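Local coordinates for protein D-alanyl-D-alanine carboxypeptidase DacB2 (Mycobacterium tuberculosis H37Rv, PDB 4RYE) that shows D,D-carboxypeptidase activity on synthetic stem pentapeptides in vitro and probably trims the D-Ala-D-Ala end of peptidoglycan stem peptides in the mycobacterial cell wall, at residues K50-L58 / I161-F171; Q117-N125 / S135-G143. All coordinates share one frame; numbering follows the deposited sequence.

Contact 1 of 2, residues K50-L58 / I161-F171; sequences KVLLALVAL and IFRAAMANPVF
Val51 is a knob in a hole lined by Ile161, Phe162, Ala165 and Phe171. Its CG1, anti to the backbone N (chi1 178°), touches Ala165 CB at 3.7 Å and Phe171 CZ at 3.9 Å. The same Ala165 CB rests over the centre of one face of the Phe171 ring, 3.5 Å above its plane, while Ala54 CB meets that ring at its edge. One turn on from Val51, Leu55 forks over helix 155-166: Leu55 CD1 lies 4.0 Å from Ile161 CG2, and Leu55 CD2 bears on the backbone at Ala165 CA, 3.7 Å away. Small Ala164 and Ala165 let the leucine come this near the main chain. Leu58 adds a further apolar contact, its CD1 against Phe171 CB at 3.8 Å and its CD2 against Val170 CG1. Beside it, Asn168 caps helix 169-176, Asn168 OD1 taking a bond from Phe171 N (3.1 Å) and a weak one from Val170 N. The segments of helices 50-60 and 155-166 cross at 38°. No hydrogen bond joins the two segments, so this side of the helix carrying Lys50, the probable proton acceptor of the active site, is held by apolar fit, while helices 91-100 and 117-130 cover other parts of it.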
loop_
_atom_site.group_PDB
_atom_site.type_symbol
_atom_site.label_atom_id
_atom_site.label_comp_id
_atom_site.label_asym_id
_atom_site.label_seq_id
_atom_site.Cartn_x
_atom_site.Cartn_y
_atom_site.Cartn_z
ATOM N N LYS A 50 4.415 0.660 3.270
ATOM C CA LYS A 50 3.776 1.408 4.363
ATOM C C LYS A 50 2.497 0.733 4.859
ATOM O O LYS A 50 2.083 0.946 5.993
ATOM C CB LYS A 50 3.480 2.859 3.951
ATOM C CG LYS A 50 4.722 3.752 3.811
ATOM C CD LYS A 50 4.300 5.154 3.376
ATOM C CE LYS A 50 5.428 6.175 3.496
ATOM N NZ LYS A 50 6.356 6.087 2.347
ATOM N N VAL A 51 1.861 -0.071 4.015
ATOM C CA VAL A 51 0.692 -0.837 4.452
ATOM C C VAL A 51 1.085 -1.840 5.538
ATOM O O VAL A 51 0.358 -2.049 6.520
ATOM C CB VAL A 51 0.029 -1.584 3.268
ATOM C CG1 VAL A 51 -1.158 -2.408 3.752
ATOM C CG2 VAL A 51 -0.419 -0.596 2.184
ATOM N N LEU A 52 2.232 -2.473 5.359
ATOM C CA LEU A 52 2.761 -3.388 6.359
ATOM C C LEU A 52 3.104 -2.654 7.660
ATOM O O LEU A 52 2.859 -3.163 8.749
ATOM C CB LEU A 52 3.990 -4.103 5.804
ATOM C CG LEU A 52 4.569 -5.239 6.643
ATOM C CD1 LEU A 52 3.490 -6.286 6.898
ATOM C CD2 LEU A 52 5.776 -5.842 5.934
ATOM N N LEU A 53 3.661 -1.451 7.557
ATOM C CA LEU A 53 3.906 -0.646 8.759
ATOM C C LEU A 53 2.581 -0.323 9.448
ATOM O O LEU A 53 2.474 -0.406 10.670
ATOM C CB LEU A 53 4.642 0.654 8.401
ATOM C CG LEU A 53 4.780 1.671 9.541
ATOM C CD1 LEU A 53 5.577 1.097 10.694
ATOM C CD2 LEU A 53 5.430 2.950 9.019
ATOM N N ALA A 54 1.568 0.041 8.664
ATOM C CA ALA A 54 0.249 0.348 9.221
ATOM C C ALA A 54 -0.341 -0.825 10.012
ATOM O O ALA A 54 -0.932 -0.625 11.076
ATOM C CB ALA A 54 -0.728 0.807 8.115
ATOM N N LEU A 55 -0.194 -2.040 9.491
ATOM C CA LEU A 55 -0.647 -3.239 10.210
ATOM C C LEU A 55 0.006 -3.386 11.587
ATOM O O LEU A 55 -0.661 -3.697 12.573
ATOM C CB LEU A 55 -0.331 -4.494 9.401
ATOM C CG LEU A 55 -1.310 -4.935 8.324
ATOM C CD1 LEU A 55 -0.689 -6.089 7.544
ATOM C CD2 LEU A 55 -2.629 -5.350 8.955
ATOM N N VAL A 56 1.321 -3.184 11.650
ATOM C CA VAL A 56 2.033 -3.274 12.918
ATOM C C VAL A 56 1.528 -2.187 13.875
ATOM O O VAL A 56 1.242 -2.457 15.050
ATOM C CB VAL A 56 3.557 -3.128 12.717
ATOM C CG1 VAL A 56 4.265 -2.993 14.068
ATOM C CG2 VAL A 56 4.105 -4.319 11.938
ATOM N N ALA A 57 1.412 -0.959 13.369
ATOM C CA ALA A 57 0.956 0.165 14.193
ATOM C C ALA A 57 -0.439 -0.087 14.757
ATOM O O ALA A 57 -0.701 0.184 15.927
ATOM C CB ALA A 57 0.972 1.469 13.391
ATOM N N LEU A 58 -1.333 -0.605 13.922
ATOM C CA LEU A 58 -2.700 -0.861 14.350
ATOM C C LEU A 58 -2.779 -1.989 15.361
ATOM O O LEU A 58 -3.645 -1.984 16.237
ATOM C CB LEU A 58 -3.598 -1.157 13.149
ATOM C CG LEU A 58 -3.936 0.084 12.328
ATOM C CD1 LEU A 58 -4.483 -0.322 10.973
ATOM C CD2 LEU A 58 -4.925 0.954 13.095
ATOM N N ILE A 161 -0.863 -8.933 2.016
ATOM C CA ILE A 161 -0.712 -7.940 3.082
ATOM C C ILE A 161 -1.890 -6.965 3.077
ATOM O O ILE A 161 -2.444 -6.638 4.132
ATOM C CB ILE A 161 0.637 -7.187 2.937
ATOM C CG1 ILE A 161 1.784 -8.104 3.376
ATOM C CG2 ILE A 161 0.648 -5.898 3.758
ATOM C CD1 ILE A 161 3.154 -7.748 2.789
ATOM N N PHE A 162 -2.297 -6.517 1.893
ATOM C CA PHE A 162 -3.416 -5.586 1.801
ATOM C C PHE A 162 -4.742 -6.194 2.260
ATOM O O PHE A 162 -5.611 -5.507 2.807
ATOM C CB PHE A 162 -3.572 -5.069 0.377
ATOM C CG PHE A 162 -4.274 -3.748 0.305
ATOM C CD1 PHE A 162 -3.593 -2.578 0.589
ATOM C CD2 PHE A 162 -5.614 -3.671 -0.039
ATOM C CE1 PHE A 162 -4.235 -1.345 0.528
ATOM C CE2 PHE A 162 -6.270 -2.442 -0.101
ATOM C CZ PHE A 162 -5.575 -1.277 0.185
ATOM N N ARG A 163 -4.908 -7.473 1.990
ATOM C CA ARG A 163 -6.103 -8.201 2.394
ATOM C C ARG A 163 -6.213 -8.229 3.918
ATOM O O ARG A 163 -7.301 -8.057 4.483
ATOM C CB ARG A 163 -6.023 -9.621 1.830
ATOM C CG ARG A 163 -7.239 -10.462 2.051
ATOM C CD ARG A 163 -7.138 -11.724 1.203
ATOM N NE ARG A 163 -8.296 -12.579 1.402
ATOM C CZ ARG A 163 -8.236 -13.899 1.496
ATOM N NH1 ARG A 163 -7.061 -14.522 1.412
ATOM N NH2 ARG A 163 -9.350 -14.588 1.687
ATOM N N ALA A 164 -5.081 -8.428 4.584
ATOM C CA ALA A 164 -5.054 -8.411 6.045
ATOM C C ALA A 164 -5.382 -7.015 6.563
ATOM O O ALA A 164 -6.096 -6.860 7.560
ATOM C CB ALA A 164 -3.686 -8.875 6.569
ATOM N N ALA A 165 -4.849 -5.993 5.896
ATOM C CA ALA A 165 -5.087 -4.621 6.314
ATOM C C ALA A 165 -6.552 -4.228 6.136
ATOM O O ALA A 165 -7.122 -3.563 6.992
ATOM C CB ALA A 165 -4.167 -3.651 5.562
HETATM N N MSE A 166 -7.162 -4.643 5.031
HETATM C CA MSE A 166 -8.562 -4.315 4.755
HETATM C C MSE A 166 -9.524 -4.936 5.755
HETATM O O MSE A 166 -10.655 -4.466 5.921
HETATM C CB MSE A 166 -8.947 -4.741 3.337
HETATM C CG MSE A 166 -8.378 -3.830 2.245
HETATM SE SE MSE A 166 -8.985 -1.961 2.395
HETATM C CE MSE A 166 -10.907 -2.277 2.458
ATOM N N ALA A 167 -9.081 -6.002 6.414
ATOM C CA ALA A 167 -9.904 -6.650 7.426
ATOM C C ALA A 167 -10.013 -5.793 8.683
ATOM O O ALA A 167 -10.947 -5.940 9.469
ATOM C CB ALA A 167 -9.347 -8.019 7.762
ATOM N N ASN A 168 -9.051 -4.894 8.876
ATOM C CA ASN A 168 -9.068 -3.992 10.025
ATOM C C ASN A 168 -9.969 -2.788 9.731
ATOM O O ASN A 168 -9.732 -2.046 8.762
ATOM C CB ASN A 168 -7.641 -3.526 10.339
ATOM C CG ASN A 168 -7.569 -2.662 11.573
ATOM O OD1 ASN A 168 -8.091 -1.552 11.596
ATOM N ND2 ASN A 168 -6.898 -3.157 12.608
ATOM N N PRO A 169 -11.013 -2.589 10.554
ATOM C CA PRO A 169 -11.997 -1.541 10.250
ATOM C C PRO A 169 -11.403 -0.127 10.241
ATOM O O PRO A 169 -11.864 0.711 9.473
ATOM C CB PRO A 169 -13.047 -1.693 11.368
ATOM C CG PRO A 169 -12.364 -2.501 12.457
ATOM C CD PRO A 169 -11.374 -3.381 11.747
ATOM N N VAL A 170 -10.404 0.141 11.076
ATOM C CA VAL A 170 -9.781 1.459 11.049
ATOM C C VAL A 170 -8.964 1.665 9.780
ATOM O O VAL A 170 -9.023 2.730 9.160
ATOM C CB VAL A 170 -8.909 1.711 12.307
ATOM C CG1 VAL A 170 -8.168 3.025 12.171
ATOM C CG2 VAL A 170 -9.794 1.707 13.551
ATOM N N PHE A 171 -8.212 0.647 9.378
ATOM C CA PHE A 171 -7.460 0.758 8.131
ATOM C C PHE A 171 -8.406 1.006 6.967
ATOM O O PHE A 171 -8.166 1.895 6.138
ATOM C CB PHE A 171 -6.609 -0.487 7.847
ATOM C CG PHE A 171 -5.791 -0.373 6.581
ATOM C CD1 PHE A 171 -6.323 -0.748 5.353
ATOM C CD2 PHE A 171 -4.499 0.136 6.619
ATOM C CE1 PHE A 171 -5.582 -0.620 4.171
ATOM C CE2 PHE A 171 -3.737 0.264 5.447
ATOM C CZ PHE A 171 -4.287 -0.121 4.216
#

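Contact 2 of 2, residues Q117-N125 / S135-G143; sequences QDVTVAKMN and STHATTPSG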
loop_
_atom_site.group_PDB
_atom_site.type_symbol
_atom_site.label_atom_id
_atom_site.label_comp_id
_atom_site.label_asym_id
_atom_site.label_seq_id
_atom_site.Cartn_x
_atom_site.Cartn_y
_atom_site.Cartn_z
ATOM N N GLN A 117 13.691 2.523 14.548
ATOM C CA GLN A 117 13.781 2.074 13.156
ATOM C C GLN A 117 14.051 0.575 13.033
ATOM O O GLN A 117 13.313 -0.134 12.362
ATOM C CB GLN A 117 14.876 2.856 12.424
ATOM C CG GLN A 117 14.576 4.339 12.257
ATOM C CD GLN A 117 13.660 4.613 11.077
ATOM O OE1 GLN A 117 13.953 4.212 9.949
ATOM N NE2 GLN A 117 12.544 5.283 11.331
ATOM N N ASP A 118 15.110 0.095 13.675
ATOM C CA ASP A 118 15.481 -1.317 13.554
ATOM C C ASP A 118 14.407 -2.251 14.106
ATOM O O ASP A 118 14.083 -3.268 13.495
ATOM C CB ASP A 118 16.813 -1.584 14.260
ATOM C CG ASP A 118 17.996 -0.986 13.522
ATOM O OD1 ASP A 118 17.775 -0.289 12.504
ATOM O OD2 ASP A 118 19.145 -1.203 13.971
ATOM N N VAL A 119 13.872 -1.899 15.271
ATOM C CA VAL A 119 12.818 -2.676 15.909
ATOM C C VAL A 119 11.567 -2.699 15.045
ATOM O O VAL A 119 10.916 -3.734 14.898
ATOM C CB VAL A 119 12.482 -2.110 17.311
ATOM C CG1 VAL A 119 11.218 -2.740 17.853
ATOM C CG2 VAL A 119 13.658 -2.324 18.276
ATOM N N THR A 120 11.239 -1.562 14.442
ATOM C CA THR A 120 10.028 -1.479 13.631
ATOM C C THR A 120 10.152 -2.333 12.377
ATOM O O THR A 120 9.206 -3.027 11.979
ATOM C CB THR A 120 9.699 -0.017 13.275
ATOM O OG1 THR A 120 9.442 0.704 14.481
ATOM C CG2 THR A 120 8.479 0.073 12.372
ATOM N N VAL A 121 11.329 -2.304 11.768
ATOM C CA VAL A 121 11.574 -3.133 10.601
ATOM C C VAL A 121 11.495 -4.613 10.985
ATOM O O VAL A 121 10.905 -5.413 10.248
ATOM C CB VAL A 121 12.913 -2.788 9.930
ATOM C CG1 VAL A 121 13.270 -3.822 8.851
ATOM C CG2 VAL A 121 12.833 -1.386 9.329
ATOM N N ALA A 122 12.052 -4.977 12.138
ATOM C CA ALA A 122 11.937 -6.370 12.596
ATOM C C ALA A 122 10.477 -6.765 12.827
ATOM O O ALA A 122 10.070 -7.866 12.459
ATOM C CB ALA A 122 12.750 -6.609 13.847
ATOM N N LYS A 123 9.692 -5.876 13.438
ATOM C CA LYS A 123 8.255 -6.129 13.611
ATOM C C LYS A 123 7.488 -6.250 12.293
ATOM O O LYS A 123 6.578 -7.074 12.169
ATOM C CB LYS A 123 7.608 -5.054 14.492
ATOM C CG LYS A 123 8.084 -5.077 15.945
ATOM C CD LYS A 123 7.475 -3.912 16.734
ATOM C CE LYS A 123 7.853 -4.001 18.211
ATOM N NZ LYS A 123 7.303 -2.857 18.994
HETATM N N MSE A 124 7.829 -5.421 11.308
HETATM C CA MSE A 124 7.194 -5.530 9.996
HETATM C C MSE A 124 7.495 -6.879 9.333
HETATM O O MSE A 124 6.613 -7.535 8.790
HETATM C CB MSE A 124 7.638 -4.378 9.088
HETATM C CG MSE A 124 7.021 -3.029 9.458
HETATM SE SE MSE A 124 8.057 -1.570 8.675
HETATM C CE MSE A 124 7.592 -1.822 6.792
ATOM N N ASN A 125 8.751 -7.290 9.384
ATOM C CA ASN A 125 9.140 -8.571 8.815
ATOM C C ASN A 125 8.493 -9.732 9.561
ATOM O O ASN A 125 8.059 -10.702 8.943
ATOM C CB ASN A 125 10.668 -8.687 8.780
ATOM C CG ASN A 125 11.269 -7.850 7.667
ATOM O OD1 ASN A 125 10.679 -7.736 6.591
ATOM N ND2 ASN A 125 12.421 -7.244 7.922
ATOM N N SER A 135 7.948 -13.845 0.761
ATOM C CA SER A 135 8.845 -13.225 -0.203
ATOM C C SER A 135 8.998 -11.746 0.093
ATOM O O SER A 135 9.538 -10.991 -0.716
ATOM C CB SER A 135 8.341 -13.440 -1.626
ATOM O OG SER A 135 8.250 -14.828 -1.884
ATOM N N THR A 136 8.529 -11.336 1.266
ATOM C CA THR A 136 8.583 -9.925 1.622
ATOM C C THR A 136 9.645 -9.634 2.671
ATOM O O THR A 136 9.719 -10.298 3.695
ATOM C CB THR A 136 7.221 -9.445 2.102
ATOM O OG1 THR A 136 6.293 -9.595 1.022
ATOM C CG2 THR A 136 7.273 -7.976 2.497
ATOM N N HIS A 137 10.462 -8.624 2.409
ATOM C CA HIS A 137 11.487 -8.222 3.358
ATOM C C HIS A 137 11.570 -6.709 3.364
ATOM O O HIS A 137 11.942 -6.098 2.360
ATOM C CB HIS A 137 12.841 -8.812 2.953
ATOM C CG HIS A 137 13.963 -8.430 3.869
ATOM N ND1 HIS A 137 14.046 -8.878 5.171
ATOM C CD2 HIS A 137 15.040 -7.631 3.678
ATOM C CE1 HIS A 137 15.131 -8.378 5.740
ATOM N NE2 HIS A 137 15.750 -7.619 4.858
ATOM N N ALA A 138 11.202 -6.103 4.489
ATOM C CA ALA A 138 11.323 -4.655 4.649
ATOM C C ALA A 138 12.732 -4.322 5.099
ATOM O O ALA A 138 13.354 -5.102 5.821
ATOM C CB ALA A 138 10.328 -4.157 5.668
ATOM N N THR A 139 13.234 -3.165 4.670
ATOM C CA THR A 139 14.518 -2.657 5.131
ATOM C C THR A 139 14.350 -1.299 5.805
ATOM O O THR A 139 15.226 -0.868 6.551
ATOM C CB THR A 139 15.533 -2.495 3.987
ATOM O OG1 THR A 139 15.005 -1.592 3.008
ATOM C CG2 THR A 139 15.854 -3.843 3.335
ATOM N N THR A 140 13.240 -0.619 5.516
ATOM C CA THR A 140 12.894 0.645 6.183
ATOM C C THR A 140 11.392 0.684 6.455
ATOM O O THR A 140 10.622 0.003 5.781
ATOM C CB THR A 140 13.221 1.884 5.320
ATOM O OG1 THR A 140 12.432 1.851 4.121
ATOM C CG2 THR A 140 14.710 1.951 4.975
ATOM N N PRO A 141 10.966 1.491 7.436
ATOM C CA PRO A 141 9.523 1.634 7.675
ATOM C C PRO A 141 8.799 2.324 6.522
ATOM O O PRO A 141 7.609 2.075 6.325
ATOM C CB PRO A 141 9.464 2.525 8.922
ATOM C CG PRO A 141 10.784 2.281 9.630
ATOM C CD PRO A 141 11.778 2.092 8.515
ATOM N N SER A 142 9.506 3.159 5.766
ATOM C CA SER A 142 8.864 3.997 4.742
ATOM C C SER A 142 8.870 3.395 3.335
ATOM O O SER A 142 8.061 3.789 2.487
ATOM C CB SER A 142 9.544 5.356 4.686
ATOM O OG SER A 142 10.867 5.212 4.204
ATOM N N GLY A 143 9.793 2.468 3.080
ATOM C CA GLY A 143 9.962 1.910 1.745
ATOM C C GLY A 143 11.076 2.608 0.993
ATOM O O GLY A 143 11.396 2.259 -0.144
HETATM O O HOH W 1 9.713 -11.459 6.812
#
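Asn125 and Ala138 meet through two torsions: chi1 of -75° sets the asparagine CG anti to its own carbonyl carbon, and chi2 of -36° turns the amide so that both its ends face the backbone of Ala138. Asn125 OD1 accepts from Ala138 N at 2.7 Å, in the carbonyl plane and on a lone pair, with a nearly straight N-H. Asn125 ND2 gives its hydrogen to Ala138 O at 3.1 Å, again nearly straight. Two bonds to one residue fix the rotation of the amide, which lies almost parallel to the His137 imidazole (planes 3° apart) with Asn125 ND2 3.6 Å from His137 ND1. A water held by Asn125 O reaches Thr136 O only weakly.

Further along the loop the contact becomes apolar. Val121 lays both methyls against the loop, CG1 close to Ala138 O at 3.3 Å and CG2 on Thr139 O and Pro141 CD. Selenomethionine Met124 curls back, carrying its CE to Ala138 CB, 3.8 Å away, while its SE lies on Pro141 CA. Gln117 crosses the proline ring at about a right angle and brings its OE1 to 3.4 Å from Pro141 CD; its NE2 is hydrogen-bonded to Asn108 OD1. Just before the proline, Thr140 OG1 accepts from Gly143 N in an ST motif and also bonds Leu144 O.

The chemistry implies a division of labour: an amide that mimics a backbone partner fixes the extended loop at Ala138, while apolar groups settle its turn at Pro141, where the chain leads into Ser142.

How the contacts relate
The centres of the two contacts lie 14 Å apart, and contact 2 is nested in sequence within the loop that contact 1 closes: helix 50-60 comes first, then helix 117-130 and its following loop, then helices 155-166 and 169-176. Helix 50-60, part of contact 1, also lies against contact 2. Leu53 faces contact 2, its CD1 3.5 Å from Thr120 CG2, and Leu52 touches both, meeting Ile161 in contact 1 and Met124 in contact 2. Lys50 NZ probably bonds Ser142 O and also reaches Ser47, the inferred acylated serine. The pair thus illustrates how packing on different sides can set the start of an SxxK helix, as in penicillin-binding proteins.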